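Local atomic coordinates of hypothetical protein PH1320 (Pyrococcus horikoshii, PDB entry 2E87), a protein that probably binds GTP through an Obg-type G domain, which can hold GDP, but whose cellular role is unknown. Residues D59-V64 with D99-I104; I18-R23 with S54-D59; F262-Q267 with K299-F304; P222-R227 with L241-L246. One frame throughout, in Å; residues are numbered along the deposited sequence.

Along the chain the contacts come in the order 2, 1, 4, 3, each closing before the next opens. Contacts 2 and 1 lie in the N-terminal helical bundle and share helix 38-67. Their centres are about 11 Å apart, and each joins this helix to a different partner, helix 14-30 or helix 88-117. Contacts 4 and 3 belong to the GDP-binding G domain, about 21 Å apart between centres. Contact 4 joins two loops near the P-loop, while contact 3 pairs helices 264-277 and 295-307. Centres of contacts 2 and 3 are about 67 Å apart, on opposite sides of the chain's centre. The chain is thus elongated, with bundle packing and nucleotide site far apart.

Contact 1. Residues D59-V64 with D99-I104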
loop_
_atom_site.group_PDB
_atom_site.type_symbol
_atom_site.label_atom_id
_atom_site.label_comp_id
_atom_site.label_asym_id
_atom_site.label_seq_id
_atom_site.Cartn_x
_atom_site.Cartn_y
_atom_site.Cartn_z
ATOM N N ASP A 59 -11.768 -17.532 -15.843
ATOM C CA ASP A 59 -11.969 -17.645 -14.413
ATOM C C ASP A 59 -10.700 -17.322 -13.644
ATOM O O ASP A 59 -10.752 -16.571 -12.672
ATOM C CB ASP A 59 -12.464 -19.039 -14.041
ATOM C CG ASP A 59 -13.898 -19.283 -14.486
ATOM O OD1 ASP A 59 -14.583 -18.315 -14.904
ATOM O OD2 ASP A 59 -14.339 -20.449 -14.410
ATOM N N ASN A 60 -9.561 -17.866 -14.070
ATOM C CA ASN A 60 -8.316 -17.581 -13.363
ATOM C C ASN A 60 -7.949 -16.097 -13.489
ATOM O O ASN A 60 -7.654 -15.438 -12.486
ATOM C CB ASN A 60 -7.176 -18.480 -13.862
ATOM C CG ASN A 60 -7.287 -19.929 -13.340
ATOM O OD1 ASN A 60 -6.770 -20.266 -12.274
ATOM N ND2 ASN A 60 -7.982 -20.781 -14.094
ATOM N N LEU A 61 -8.005 -15.550 -14.701
ATOM C CA LEU A 61 -7.665 -14.144 -14.859
ATOM C C LEU A 61 -8.595 -13.233 -14.058
ATOM O O LEU A 61 -8.133 -12.329 -13.364
ATOM C CB LEU A 61 -7.694 -13.746 -16.332
ATOM C CG LEU A 61 -6.626 -14.400 -17.211
ATOM C CD1 LEU A 61 -6.926 -14.029 -18.639
ATOM C CD2 LEU A 61 -5.203 -13.951 -16.805
ATOM N N ARG A 62 -9.900 -13.477 -14.148
ATOM C CA ARG A 62 -10.880 -12.663 -13.451
ATOM C C ARG A 62 -10.669 -12.655 -11.943
ATOM O O ARG A 62 -11.013 -11.678 -11.273
ATOM C CB ARG A 62 -12.289 -13.152 -13.769
ATOM C CG ARG A 62 -13.384 -12.232 -13.280
ATOM C CD ARG A 62 -14.746 -12.748 -13.705
ATOM N NE ARG A 62 -15.085 -12.358 -15.077
ATOM C CZ ARG A 62 -15.287 -13.211 -16.077
ATOM N NH1 ARG A 62 -15.178 -14.520 -15.861
ATOM N NH2 ARG A 62 -15.618 -12.755 -17.286
ATOM N N LYS A 63 -10.113 -13.744 -11.416
ATOM C CA LYS A 63 -9.835 -13.862 -9.987
ATOM C C LYS A 63 -8.808 -12.817 -9.576
ATOM O O LYS A 63 -8.845 -12.313 -8.456
ATOM C CB LYS A 63 -9.299 -15.264 -9.656
ATOM C CG LYS A 63 -8.649 -15.371 -8.276
ATOM C CD LYS A 63 -8.020 -16.751 -7.996
ATOM C CE LYS A 63 -9.052 -17.810 -7.589
ATOM N NZ LYS A 63 -8.425 -19.106 -7.145
ATOM N N VAL A 64 -7.883 -12.504 -10.482
ATOM C CA VAL A 64 -6.844 -11.500 -10.227
ATOM C C VAL A 64 -7.447 -10.096 -10.115
ATOM O O VAL A 64 -7.084 -9.309 -9.236
ATOM C CB VAL A 64 -5.805 -11.463 -11.371
ATOM C CG1 VAL A 64 -4.745 -10.447 -11.060
ATOM C CG2 VAL A 64 -5.182 -12.837 -11.570
ATOM N N ASP A 99 -7.874 -7.488 -18.129
ATOM C CA ASP A 99 -9.259 -7.238 -18.505
ATOM C C ASP A 99 -9.420 -7.348 -20.019
ATOM O O ASP A 99 -10.402 -7.906 -20.517
ATOM C CB ASP A 99 -9.690 -5.842 -18.025
ATOM C CG ASP A 99 -11.041 -5.420 -18.586
ATOM O OD1 ASP A 99 -11.079 -4.878 -19.715
ATOM O OD2 ASP A 99 -12.065 -5.643 -17.907
ATOM N N TRP A 100 -8.452 -6.809 -20.748
ATOM C CA TRP A 100 -8.489 -6.868 -22.192
ATOM C C TRP A 100 -8.495 -8.336 -22.649
ATOM O O TRP A 100 -9.294 -8.722 -23.495
ATOM C CB TRP A 100 -7.273 -6.133 -22.773
ATOM C CG TRP A 100 -7.089 -6.367 -24.248
ATOM C CD1 TRP A 100 -7.760 -5.755 -25.266
ATOM C CD2 TRP A 100 -6.240 -7.350 -24.862
ATOM N NE1 TRP A 100 -7.385 -6.298 -26.476
ATOM C CE2 TRP A 100 -6.458 -7.282 -26.255
ATOM C CE3 TRP A 100 -5.324 -8.286 -24.367
ATOM C CZ2 TRP A 100 -5.794 -8.114 -27.160
ATOM C CZ3 TRP A 100 -4.661 -9.120 -25.271
ATOM C CH2 TRP A 100 -4.904 -9.026 -26.651
ATOM N N ALA A 101 -7.615 -9.152 -22.076
ATOM C CA ALA A 101 -7.510 -10.562 -22.448
ATOM C C ALA A 101 -8.817 -11.314 -22.179
ATOM O O ALA A 101 -9.264 -12.124 -23.001
ATOM C CB ALA A 101 -6.351 -11.215 -21.692
ATOM N N ILE A 102 -9.434 -11.033 -21.032
ATOM C CA ILE A 102 -10.689 -11.672 -20.660
ATOM C C ILE A 102 -11.749 -11.345 -21.693
ATOM O O ILE A 102 -12.523 -12.206 -22.111
ATOM C CB ILE A 102 -11.178 -11.178 -19.289
ATOM C CG1 ILE A 102 -10.241 -11.684 -18.203
ATOM C CG2 ILE A 102 -12.594 -11.651 -19.037
ATOM C CD1 ILE A 102 -10.599 -11.230 -16.819
ATOM N N ARG A 103 -11.760 -10.090 -22.119
ATOM C CA ARG A 103 -12.741 -9.618 -23.089
ATOM C C ARG A 103 -12.572 -10.246 -24.474
ATOM O O ARG A 103 -13.538 -10.721 -25.056
ATOM C CB ARG A 103 -12.677 -8.085 -23.174
ATOM C CG ARG A 103 -14.024 -7.371 -23.201
ATOM C CD ARG A 103 -14.067 -6.171 -22.236
ATOM N NE ARG A 103 -12.858 -5.348 -22.277
ATOM C CZ ARG A 103 -12.341 -4.802 -23.379
ATOM N NH1 ARG A 103 -12.927 -4.985 -24.557
ATOM N NH2 ARG A 103 -11.224 -4.080 -23.304
ATOM N N ILE A 104 -11.357 -10.261 -25.005
ATOM C CA ILE A 104 -11.129 -10.842 -26.323
ATOM C C ILE A 104 -11.399 -12.352 -26.349
ATOM O O ILE A 104 -11.863 -12.895 -27.354
ATOM C CB ILE A 104 -9.690 -10.634 -26.776
ATOM C CG1 ILE A 104 -9.201 -9.265 -26.322
ATOM C CG2 ILE A 104 -9.613 -10.748 -28.282
ATOM C CD1 ILE A 104 -10.131 -8.118 -26.713
#
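The guanidinium of Arg-62 meets Ile-102 obliquely, with NH2 3.7 Å from Ile-102 CG2. The two residues sit on helices 38-67 and 88-117, a roughly antiparallel pair in the N-terminal helical bundle. Their local axes come within 9.7 Å at 149°. At the edge of the Arg-62 guanidinium, in its plane, lies Asp-59 OD1, a long salt bridge at 4.0 Å from NH1. On the other helix, Arg-103 NE gives a nearly straight bond of 3.2 Å to Asp-99 OD1, on the syn side of the carboxylate and somewhat out of its plane.

Ile-102 gives the largest share of the interface. It slides past Leu-61 in the opposite direction, and its CG1 lies 3.8 Å from Leu-61 CB. Leu-61 CD1 also reaches Ala-101 CB. Leu-61 goes on to Leu-140 of helix 122-142, which joins a third helix to the core. The Arg-62 chain leaves with CG anti to the backbone N (chi1 -170°) and bends at chi3, which brings its charged end across Ile-102 at about a right angle. The tip of Ile-102 reaches the backbone itself: CD1 is 3.6 Å from Arg-62 N.

Contact 2. Residues I18-R23 with S54-D59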
loop_
_atom_site.group_PDB
_atom_site.type_symbol
_atom_site.label_atom_id
_atom_site.label_comp_id
_atom_site.label_asym_id
_atom_site.label_seq_id
_atom_site.Cartn_x
_atom_site.Cartn_y
_atom_site.Cartn_z
ATOM N N ILE A 18 -2.251 -21.630 -20.092
ATOM C CA ILE A 18 -2.517 -22.370 -21.314
ATOM C C ILE A 18 -2.609 -23.851 -20.980
ATOM O O ILE A 18 -3.587 -24.515 -21.313
ATOM C CB ILE A 18 -1.393 -22.156 -22.346
ATOM C CG1 ILE A 18 -1.453 -20.727 -22.884
ATOM C CG2 ILE A 18 -1.525 -23.159 -23.481
ATOM C CD1 ILE A 18 -0.242 -20.350 -23.743
ATOM N N ASP A 19 -1.592 -24.357 -20.296
ATOM C CA ASP A 19 -1.563 -25.757 -19.928
ATOM C C ASP A 19 -2.751 -26.156 -19.068
ATOM O O ASP A 19 -3.367 -27.199 -19.298
ATOM C CB ASP A 19 -0.246 -26.084 -19.218
ATOM C CG ASP A 19 0.937 -26.123 -20.177
ATOM O OD1 ASP A 19 0.798 -25.650 -21.330
ATOM O OD2 ASP A 19 2.013 -26.625 -19.779
ATOM N N LYS A 20 -3.082 -25.323 -18.087
ATOM C CA LYS A 20 -4.204 -25.615 -17.205
ATOM C C LYS A 20 -5.472 -25.710 -18.045
ATOM O O LYS A 20 -6.231 -26.664 -17.939
ATOM C CB LYS A 20 -4.355 -24.510 -16.162
ATOM C CG LYS A 20 -5.359 -24.797 -15.054
ATOM C CD LYS A 20 -5.459 -23.598 -14.100
ATOM C CE LYS A 20 -6.138 -23.949 -12.781
ATOM N NZ LYS A 20 -5.335 -24.969 -12.036
ATOM N N ALA A 21 -5.678 -24.718 -18.898
ATOM C CA ALA A 21 -6.854 -24.675 -19.745
ATOM C C ALA A 21 -6.943 -25.832 -20.752
ATOM O O ALA A 21 -8.004 -26.435 -20.904
ATOM C CB ALA A 21 -6.904 -23.342 -20.465
ATOM N N PHE A 22 -5.849 -26.143 -21.445
ATOM C CA PHE A 22 -5.898 -27.231 -22.417
ATOM C C PHE A 22 -6.120 -28.549 -21.676
ATOM O O PHE A 22 -6.948 -29.371 -22.074
ATOM C CB PHE A 22 -4.608 -27.293 -23.240
ATOM C CG PHE A 22 -4.439 -26.155 -24.212
ATOM C CD1 PHE A 22 -3.330 -26.113 -25.060
ATOM C CD2 PHE A 22 -5.385 -25.130 -24.299
ATOM C CE1 PHE A 22 -3.165 -25.073 -25.981
ATOM C CE2 PHE A 22 -5.231 -24.088 -25.212
ATOM C CZ PHE A 22 -4.117 -24.057 -26.061
ATOM N N ARG A 23 -5.389 -28.731 -20.584
ATOM C CA ARG A 23 -5.508 -29.940 -19.784
ATOM C C ARG A 23 -6.955 -30.141 -19.342
ATOM O O ARG A 23 -7.486 -31.243 -19.440
ATOM C CB ARG A 23 -4.602 -29.865 -18.549
ATOM C CG ARG A 23 -4.032 -31.216 -18.111
ATOM C CD ARG A 23 -3.513 -31.201 -16.667
ATOM N NE ARG A 23 -2.651 -30.052 -16.386
ATOM C CZ ARG A 23 -2.960 -29.061 -15.545
ATOM N NH1 ARG A 23 -4.119 -29.065 -14.889
ATOM N NH2 ARG A 23 -2.107 -28.058 -15.358
ATOM N N SER A 54 -12.102 -21.418 -22.722
ATOM C CA SER A 54 -12.537 -20.054 -22.471
ATOM C C SER A 54 -12.849 -19.799 -21.000
ATOM O O SER A 54 -12.427 -18.789 -20.439
ATOM C CB SER A 54 -13.761 -19.723 -23.318
ATOM O OG SER A 54 -14.131 -18.370 -23.142
ATOM N N ASN A 55 -13.564 -20.725 -20.370
ATOM C CA ASN A 55 -13.929 -20.557 -18.971
ATOM C C ASN A 55 -12.803 -20.677 -17.983
ATOM O O ASN A 55 -12.749 -19.933 -17.010
ATOM C CB ASN A 55 -15.026 -21.536 -18.573
ATOM C CG ASN A 55 -16.389 -20.977 -18.826
ATOM O OD1 ASN A 55 -16.851 -20.949 -19.965
ATOM N ND2 ASN A 55 -17.041 -20.492 -17.765
ATOM N N VAL A 56 -11.908 -21.622 -18.220
ATOM C CA VAL A 56 -10.803 -21.809 -17.310
ATOM C C VAL A 56 -9.884 -20.598 -17.337
ATOM O O VAL A 56 -9.458 -20.120 -16.297
ATOM C CB VAL A 56 -10.037 -23.095 -17.662
ATOM C CG1 VAL A 56 -8.720 -23.157 -16.914
ATOM C CG2 VAL A 56 -10.896 -24.283 -17.291
ATOM N N VAL A 57 -9.598 -20.088 -18.529
ATOM C CA VAL A 57 -8.730 -18.924 -18.640
ATOM C C VAL A 57 -9.388 -17.697 -18.019
ATOM O O VAL A 57 -8.779 -16.996 -17.214
ATOM C CB VAL A 57 -8.392 -18.607 -20.109
ATOM C CG1 VAL A 57 -7.736 -17.244 -20.200
ATOM C CG2 VAL A 57 -7.486 -19.679 -20.674
ATOM N N ARG A 58 -10.639 -17.444 -18.390
ATOM C CA ARG A 58 -11.333 -16.279 -17.881
ATOM C C ARG A 58 -11.547 -16.340 -16.381
ATOM O O ARG A 58 -11.474 -15.322 -15.709
ATOM C CB ARG A 58 -12.649 -16.090 -18.634
ATOM C CG ARG A 58 -12.445 -15.530 -20.047
ATOM C CD ARG A 58 -13.583 -15.914 -20.984
ATOM N NE ARG A 58 -14.863 -15.542 -20.414
ATOM C CZ ARG A 58 -15.839 -16.394 -20.148
ATOM N NH1 ARG A 58 -15.696 -17.684 -20.407
ATOM N NH2 ARG A 58 -16.956 -15.948 -19.598
ATOM N N ASP A 59 -11.768 -17.532 -15.843
ATOM C CA ASP A 59 -11.969 -17.645 -14.413
ATOM C C ASP A 59 -10.700 -17.322 -13.644
ATOM O O ASP A 59 -10.752 -16.571 -12.672
ATOM C CB ASP A 59 -12.464 -19.039 -14.041
ATOM C CG ASP A 59 -13.898 -19.283 -14.486
ATOM O OD1 ASP A 59 -14.583 -18.315 -14.904
ATOM O OD2 ASP A 59 -14.339 -20.449 -14.410
#
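Ala-21 packs against Val-56 and Val-57, where helix 14-30 meets helix 38-67 in the N-terminal helical bundle. Ala-21 CB lies 3.7 Å from Val-57 CG2 and 4.0 Å from Val-56 CG1. The alanine is so small that Val-56 also touches the backbone: CG1 is 3.7 Å from Ala-21 CA. This fits the close approach of the local axes, 8.6 Å at 146°. Val-56 has CG1 anti to its backbone N (chi1 168°), which carries this methyl to Ala-21. Beside it, the aliphatic part of Lys-20 crosses Val-56 at about a right angle.

Further out, other helices complete the core. Val-57 also touches Ile-105 of helix 88-117 and Leu-140 of helix 122-142. Phe-22 stacks on Tyr-133, and its ring carries Ile-18 CG2 over one face. On the far side of helix 38-67, Ser-54 OG is hydrogen-bonded to Glu-109. The Arg-58 guanidinium lies here too, its NH1 making a weak bond of 3.2 Å to Ser-54 OG.

Contact 3. Residues F262-Q267 with K299-F304; sequences FPLEEQ and KRLEKF
Arg-300 is the first residue of 299-304 to touch the other helix. Its CG lies 3.7 Å from Leu-264 CD2, so the aliphatic start of the arginine does the packing. CG is anti to the backbone N, and the chain then bends at chi2 (59°). The guanidinium stays apart from the nearest carboxylate across the contact: NH1 is 5.7 Å from Glu-265 OE2.

Leu-301 comes next, its side chain about 13 Å from GDP. Leu-264 CD1 meets its CG at 3.4 Å, a tight approach, and its CD1 at 3.7 Å. The two leucines cross obliquely. Leu-301 also touches Phe-254 and Ile-287, on neighbouring parallel strands. Further on, Phe-304 packs on Ile-268, one turn beyond Leu-264. In this P-loop GTPase fold, helix 264-277 links strands 249-254 and 283-287, and helix 295-307 follows strand 283-287.

The start of the first helix is held by polar bonds. Gln-267 NE2 donates a hydrogen bond of 2.9 Å to Phe-262 O, and its OE1 accepts from the backbone of Asp-255. Leu-264 N is bonded to Glu-258.

Between the segments the contact is apolar and non-directional. Leu-264 branches to two partners, and shape rather than charge fits the helices together.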
loop_
_atom_site.group_PDB
_atom_site.type_symbol
_atom_site.label_atom_id
_atom_site.label_comp_id
_atom_site.label_asym_id
_atom_site.label_seq_id
_atom_site.Cartn_x
_atom_site.Cartn_y
_atom_site.Cartn_z
ATOM N N PHE A 262 25.102 16.734 16.065
ATOM C CA PHE A 262 24.711 17.689 15.053
ATOM C C PHE A 262 24.562 19.024 15.713
ATOM O O PHE A 262 23.795 19.155 16.667
ATOM C CB PHE A 262 23.372 17.305 14.399
ATOM C CG PHE A 262 23.415 16.008 13.651
ATOM C CD1 PHE A 262 23.220 14.809 14.313
ATOM C CD2 PHE A 262 23.731 15.983 12.300
ATOM C CE1 PHE A 262 23.348 13.600 13.640
ATOM C CE2 PHE A 262 23.866 14.783 11.613
ATOM C CZ PHE A 262 23.677 13.585 12.284
ATOM N N PRO A 263 25.304 20.035 15.219
ATOM C CA PRO A 263 25.275 21.405 15.744
ATOM C C PRO A 263 23.846 21.930 15.704
ATOM O O PRO A 263 23.067 21.542 14.835
ATOM C CB PRO A 263 26.171 22.184 14.772
ATOM C CG PRO A 263 27.114 21.155 14.262
ATOM C CD PRO A 263 26.270 19.912 14.109
ATOM N N LEU A 264 23.521 22.824 16.629
ATOM C CA LEU A 264 22.195 23.416 16.681
ATOM C C LEU A 264 21.778 24.038 15.351
ATOM O O LEU A 264 20.626 23.912 14.961
ATOM C CB LEU A 264 22.141 24.472 17.780
ATOM C CG LEU A 264 20.834 25.243 17.908
ATOM C CD1 LEU A 264 19.718 24.314 18.348
ATOM C CD2 LEU A 264 21.017 26.355 18.911
ATOM N N GLU A 265 22.702 24.702 14.651
ATOM C CA GLU A 265 22.378 25.331 13.364
ATOM C C GLU A 265 21.927 24.298 12.319
ATOM O O GLU A 265 21.022 24.563 11.538
ATOM C CB GLU A 265 23.574 26.109 12.799
ATOM C CG GLU A 265 24.301 27.024 13.788
ATOM C CD GLU A 265 25.374 26.294 14.608
ATOM O OE1 GLU A 265 26.346 25.721 14.011
ATOM O OE2 GLU A 265 25.240 26.305 15.854
ATOM N N GLU A 266 22.573 23.134 12.292
ATOM C CA GLU A 266 22.200 22.088 11.345
ATOM C C GLU A 266 20.813 21.511 11.684
ATOM O O GLU A 266 20.040 21.161 10.795
ATOM C CB GLU A 266 23.245 20.973 11.343
ATOM C CG GLU A 266 24.597 21.357 10.736
ATOM C CD GLU A 266 25.552 20.183 10.640
ATOM O OE1 GLU A 266 25.100 19.027 10.813
ATOM O OE2 GLU A 266 26.751 20.400 10.381
ATOM N N GLN A 267 20.495 21.423 12.969
ATOM C CA GLN A 267 19.199 20.912 13.374
ATOM C C GLN A 267 18.156 21.921 12.935
ATOM O O GLN A 267 17.073 21.544 12.505
ATOM C CB GLN A 267 19.124 20.721 14.892
ATOM C CG GLN A 267 19.972 19.591 15.432
ATOM C CD GLN A 267 19.925 19.519 16.956
ATOM O OE1 GLN A 267 18.849 19.453 17.551
ATOM N NE2 GLN A 267 21.096 19.535 17.592
ATOM N N LYS A 299 18.513 28.854 24.968
ATOM C CA LYS A 299 18.008 30.213 24.826
ATOM C C LYS A 299 17.849 30.524 23.351
ATOM O O LYS A 299 16.838 31.091 22.933
ATOM C CB LYS A 299 18.968 31.225 25.465
ATOM C CG LYS A 299 18.935 31.253 26.991
ATOM C CD LYS A 299 19.778 32.397 27.554
ATOM C CE LYS A 299 19.638 32.518 29.071
ATOM N NZ LYS A 299 20.278 33.762 29.598
ATOM N N ARG A 300 18.857 30.151 22.567
ATOM C CA ARG A 300 18.829 30.379 21.130
ATOM C C ARG A 300 17.682 29.597 20.511
ATOM O O ARG A 300 16.966 30.107 19.648
ATOM C CB ARG A 300 20.146 29.942 20.484
ATOM C CG ARG A 300 20.096 29.950 18.958
ATOM C CD ARG A 300 19.772 31.342 18.411
ATOM N NE ARG A 300 19.237 31.307 17.050
ATOM C CZ ARG A 300 19.835 30.728 16.014
ATOM N NH1 ARG A 300 21.004 30.120 16.173
ATOM N NH2 ARG A 300 19.264 30.760 14.814
ATOM N N LEU A 301 17.506 28.359 20.958
ATOM C CA LEU A 301 16.441 27.518 20.431
ATOM C C LEU A 301 15.062 28.099 20.704
ATOM O O LEU A 301 14.308 28.361 19.768
ATOM C CB LEU A 301 16.534 26.106 21.004
ATOM C CG LEU A 301 16.827 25.058 19.931
ATOM C CD1 LEU A 301 16.831 23.676 20.544
ATOM C CD2 LEU A 301 15.778 25.144 18.839
ATOM N N GLU A 302 14.724 28.303 21.976
ATOM C CA GLU A 302 13.418 28.864 22.306
ATOM C C GLU A 302 13.187 30.144 21.515
ATOM O O GLU A 302 12.106 30.356 20.968
ATOM C CB GLU A 302 13.307 29.159 23.801
ATOM C CG GLU A 302 13.365 27.927 24.673
ATOM C CD GLU A 302 12.496 28.054 25.909
ATOM O OE1 GLU A 302 11.269 28.229 25.749
ATOM O OE2 GLU A 302 13.034 27.978 27.035
ATOM N N LYS A 303 14.212 30.986 21.446
ATOM C CA LYS A 303 14.121 32.242 20.719
ATOM C C LYS A 303 13.695 31.916 19.298
ATOM O O LYS A 303 12.613 32.299 18.863
ATOM C CB LYS A 303 15.478 32.946 20.725
ATOM C CG LYS A 303 15.431 34.448 20.455
ATOM C CD LYS A 303 16.770 35.099 20.816
ATOM C CE LYS A 303 16.688 36.626 20.839
ATOM N NZ LYS A 303 17.929 37.254 21.400
ATOM N N PHE A 304 14.552 31.192 18.588
ATOM C CA PHE A 304 14.285 30.783 17.210
ATOM C C PHE A 304 12.890 30.192 17.034
ATOM O O PHE A 304 12.152 30.572 16.122
ATOM C CB PHE A 304 15.311 29.738 16.769
ATOM C CG PHE A 304 14.935 29.016 15.511
ATOM C CD1 PHE A 304 15.042 29.638 14.277
ATOM C CD2 PHE A 304 14.456 27.718 15.561
ATOM C CE1 PHE A 304 14.675 28.974 13.109
ATOM C CE2 PHE A 304 14.086 27.047 14.401
ATOM C CZ PHE A 304 14.197 27.676 13.173
#

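Contact 4. Residues P222-R227 with L241-L246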
loop_
_atom_site.group_PDB
_atom_site.type_symbol
_atom_site.label_atom_id
_atom_site.label_comp_id
_atom_site.label_asym_id
_atom_site.label_seq_id
_atom_site.Cartn_x
_atom_site.Cartn_y
_atom_site.Cartn_z
ATOM N N PRO A 222 13.192 7.405 11.572
ATOM C CA PRO A 222 14.615 7.226 11.248
ATOM C C PRO A 222 14.783 6.913 9.759
ATOM O O PRO A 222 14.026 6.126 9.188
ATOM C CB PRO A 222 15.032 6.055 12.139
ATOM C CG PRO A 222 13.773 5.200 12.151
ATOM C CD PRO A 222 12.659 6.242 12.312
ATOM N N GLY A 223 15.768 7.542 9.136
ATOM C CA GLY A 223 16.009 7.306 7.730
ATOM C C GLY A 223 15.054 8.033 6.810
ATOM O O GLY A 223 15.199 7.947 5.593
ATOM N N LEU A 224 14.092 8.755 7.378
ATOM C CA LEU A 224 13.110 9.479 6.583
ATOM C C LEU A 224 13.094 10.994 6.856
ATOM O O LEU A 224 13.252 11.807 5.937
ATOM C CB LEU A 224 11.713 8.881 6.832
ATOM C CG LEU A 224 11.517 7.366 6.563
ATOM C CD1 LEU A 224 10.103 6.930 6.961
ATOM C CD2 LEU A 224 11.764 7.038 5.077
ATOM N N LEU A 225 12.905 11.382 8.113
ATOM C CA LEU A 225 12.861 12.796 8.439
ATOM C C LEU A 225 13.997 13.182 9.362
ATOM O O LEU A 225 13.857 14.072 10.202
ATOM C CB LEU A 225 11.511 13.151 9.067
ATOM C CG LEU A 225 10.335 13.086 8.091
ATOM C CD1 LEU A 225 9.053 13.409 8.818
ATOM C CD2 LEU A 225 10.554 14.075 6.944
ATOM N N ASP A 226 15.133 12.512 9.177
ATOM C CA ASP A 226 16.318 12.750 9.989
ATOM C C ASP A 226 17.493 13.202 9.133
ATOM O O ASP A 226 18.649 13.103 9.545
ATOM C CB ASP A 226 16.702 11.473 10.743
ATOM C CG ASP A 226 17.063 10.342 9.817
ATOM O OD1 ASP A 226 17.450 9.257 10.309
ATOM O OD2 ASP A 226 16.955 10.544 8.594
ATOM N N ARG A 227 17.191 13.689 7.936
ATOM C CA ARG A 227 18.221 14.169 7.028
ATOM C C ARG A 227 17.611 14.996 5.906
ATOM O O ARG A 227 16.435 14.857 5.589
ATOM C CB ARG A 227 18.999 12.999 6.451
ATOM C CG ARG A 227 18.194 12.109 5.557
ATOM C CD ARG A 227 18.809 10.735 5.529
ATOM N NE ARG A 227 18.891 10.190 6.882
ATOM C CZ ARG A 227 19.280 8.954 7.168
ATOM N NH1 ARG A 227 19.623 8.118 6.192
ATOM N NH2 ARG A 227 19.325 8.552 8.433
ATOM N N LEU A 241 7.667 11.912 1.587
ATOM C CA LEU A 241 6.552 12.841 1.586
ATOM C C LEU A 241 5.192 12.178 1.705
ATOM O O LEU A 241 4.188 12.857 1.925
ATOM C CB LEU A 241 6.593 13.724 0.339
ATOM C CG LEU A 241 7.817 14.636 0.206
ATOM C CD1 LEU A 241 7.638 15.532 -1.009
ATOM C CD2 LEU A 241 7.987 15.481 1.457
ATOM N N ALA A 242 5.160 10.856 1.558
ATOM C CA ALA A 242 3.915 10.113 1.686
ATOM C C ALA A 242 3.379 10.279 3.117
ATOM O O ALA A 242 2.174 10.163 3.353
ATOM C CB ALA A 242 4.145 8.627 1.383
ATOM N N LEU A 243 4.279 10.555 4.061
ATOM C CA LEU A 243 3.899 10.738 5.469
ATOM C C LEU A 243 2.845 11.837 5.629
ATOM O O LEU A 243 2.159 11.887 6.639
ATOM C CB LEU A 243 5.142 11.044 6.331
ATOM C CG LEU A 243 6.232 9.949 6.357
ATOM C CD1 LEU A 243 7.423 10.385 7.194
ATOM C CD2 LEU A 243 5.661 8.659 6.906
ATOM N N ARG A 244 2.705 12.696 4.618
ATOM C CA ARG A 244 1.711 13.773 4.632
ATOM C C ARG A 244 0.310 13.184 4.736
ATOM O O ARG A 244 -0.598 13.808 5.304
ATOM C CB ARG A 244 1.744 14.604 3.343
ATOM C CG ARG A 244 3.033 15.333 3.029
ATOM C CD ARG A 244 2.886 16.126 1.722
ATOM N NE ARG A 244 4.137 16.764 1.308
ATOM C CZ ARG A 244 4.283 17.499 0.207
ATOM N NH1 ARG A 244 3.251 17.700 -0.603
ATOM N NH2 ARG A 244 5.465 18.029 -0.088
ATOM N N TYR A 245 0.135 11.997 4.166
ATOM C CA TYR A 245 -1.159 11.329 4.164
ATOM C C TYR A 245 -1.433 10.424 5.364
ATOM O O TYR A 245 -2.544 9.917 5.521
ATOM C CB TYR A 245 -1.306 10.539 2.869
ATOM C CG TYR A 245 -1.137 11.408 1.652
ATOM C CD1 TYR A 245 -0.230 11.077 0.661
ATOM C CD2 TYR A 245 -1.895 12.567 1.494
ATOM C CE1 TYR A 245 -0.077 11.877 -0.470
ATOM C CE2 TYR A 245 -1.757 13.371 0.376
ATOM C CZ TYR A 245 -0.847 13.021 -0.605
ATOM O OH TYR A 245 -0.715 13.812 -1.718
ATOM N N LEU A 246 -0.421 10.218 6.196
ATOM C CA LEU A 246 -0.538 9.391 7.392
ATOM C C LEU A 246 -0.575 10.265 8.654
ATOM O O LEU A 246 -1.490 10.158 9.473
ATOM C CB LEU A 246 0.648 8.444 7.476
ATOM C CG LEU A 246 0.747 7.534 8.691
ATOM C CD1 LEU A 246 -0.435 6.579 8.769
ATOM C CD2 LEU A 246 2.040 6.759 8.560
#
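Leu-225 and Leu-243 reach toward each other tip to tip, CD1 to CD1 at 3.8 Å. Leu-243 CD1 also lies 4.4 Å from Leu-224 CD1, so one methyl faces two neighbouring leucines. All three side chains are buried. Leu-224 and Leu-243 share Tyr-197 as a further partner, and Leu-225 rests on Val-171 and Ala-173 of strand 169-173.

Pro-222 and Gly-223 end the Asp-Thr-Pro-Gly sequence, the G3 motif of GTPases, and the loop after it probably corresponds to switch II, as in related GTPases. The side chain of Leu-225 is about 10 Å from the bound GDP.

Polar bonds shape this loop from within. Gly-223 N gives a nearly straight bond of 2.7 Å to Asp-226 OD1. Arg-227 NH2 reaches the same oxygen at 2.7 Å from the opposite face of the carboxylate plane, in a bent bond (131°) tilted from the guanidinium plane. NE pairs with OD2 in a salt bridge whose hydrogen bond is weak. Gly-223 CA lies 3.6 Å above the Arg-227 guanidinium plane, toward its rim.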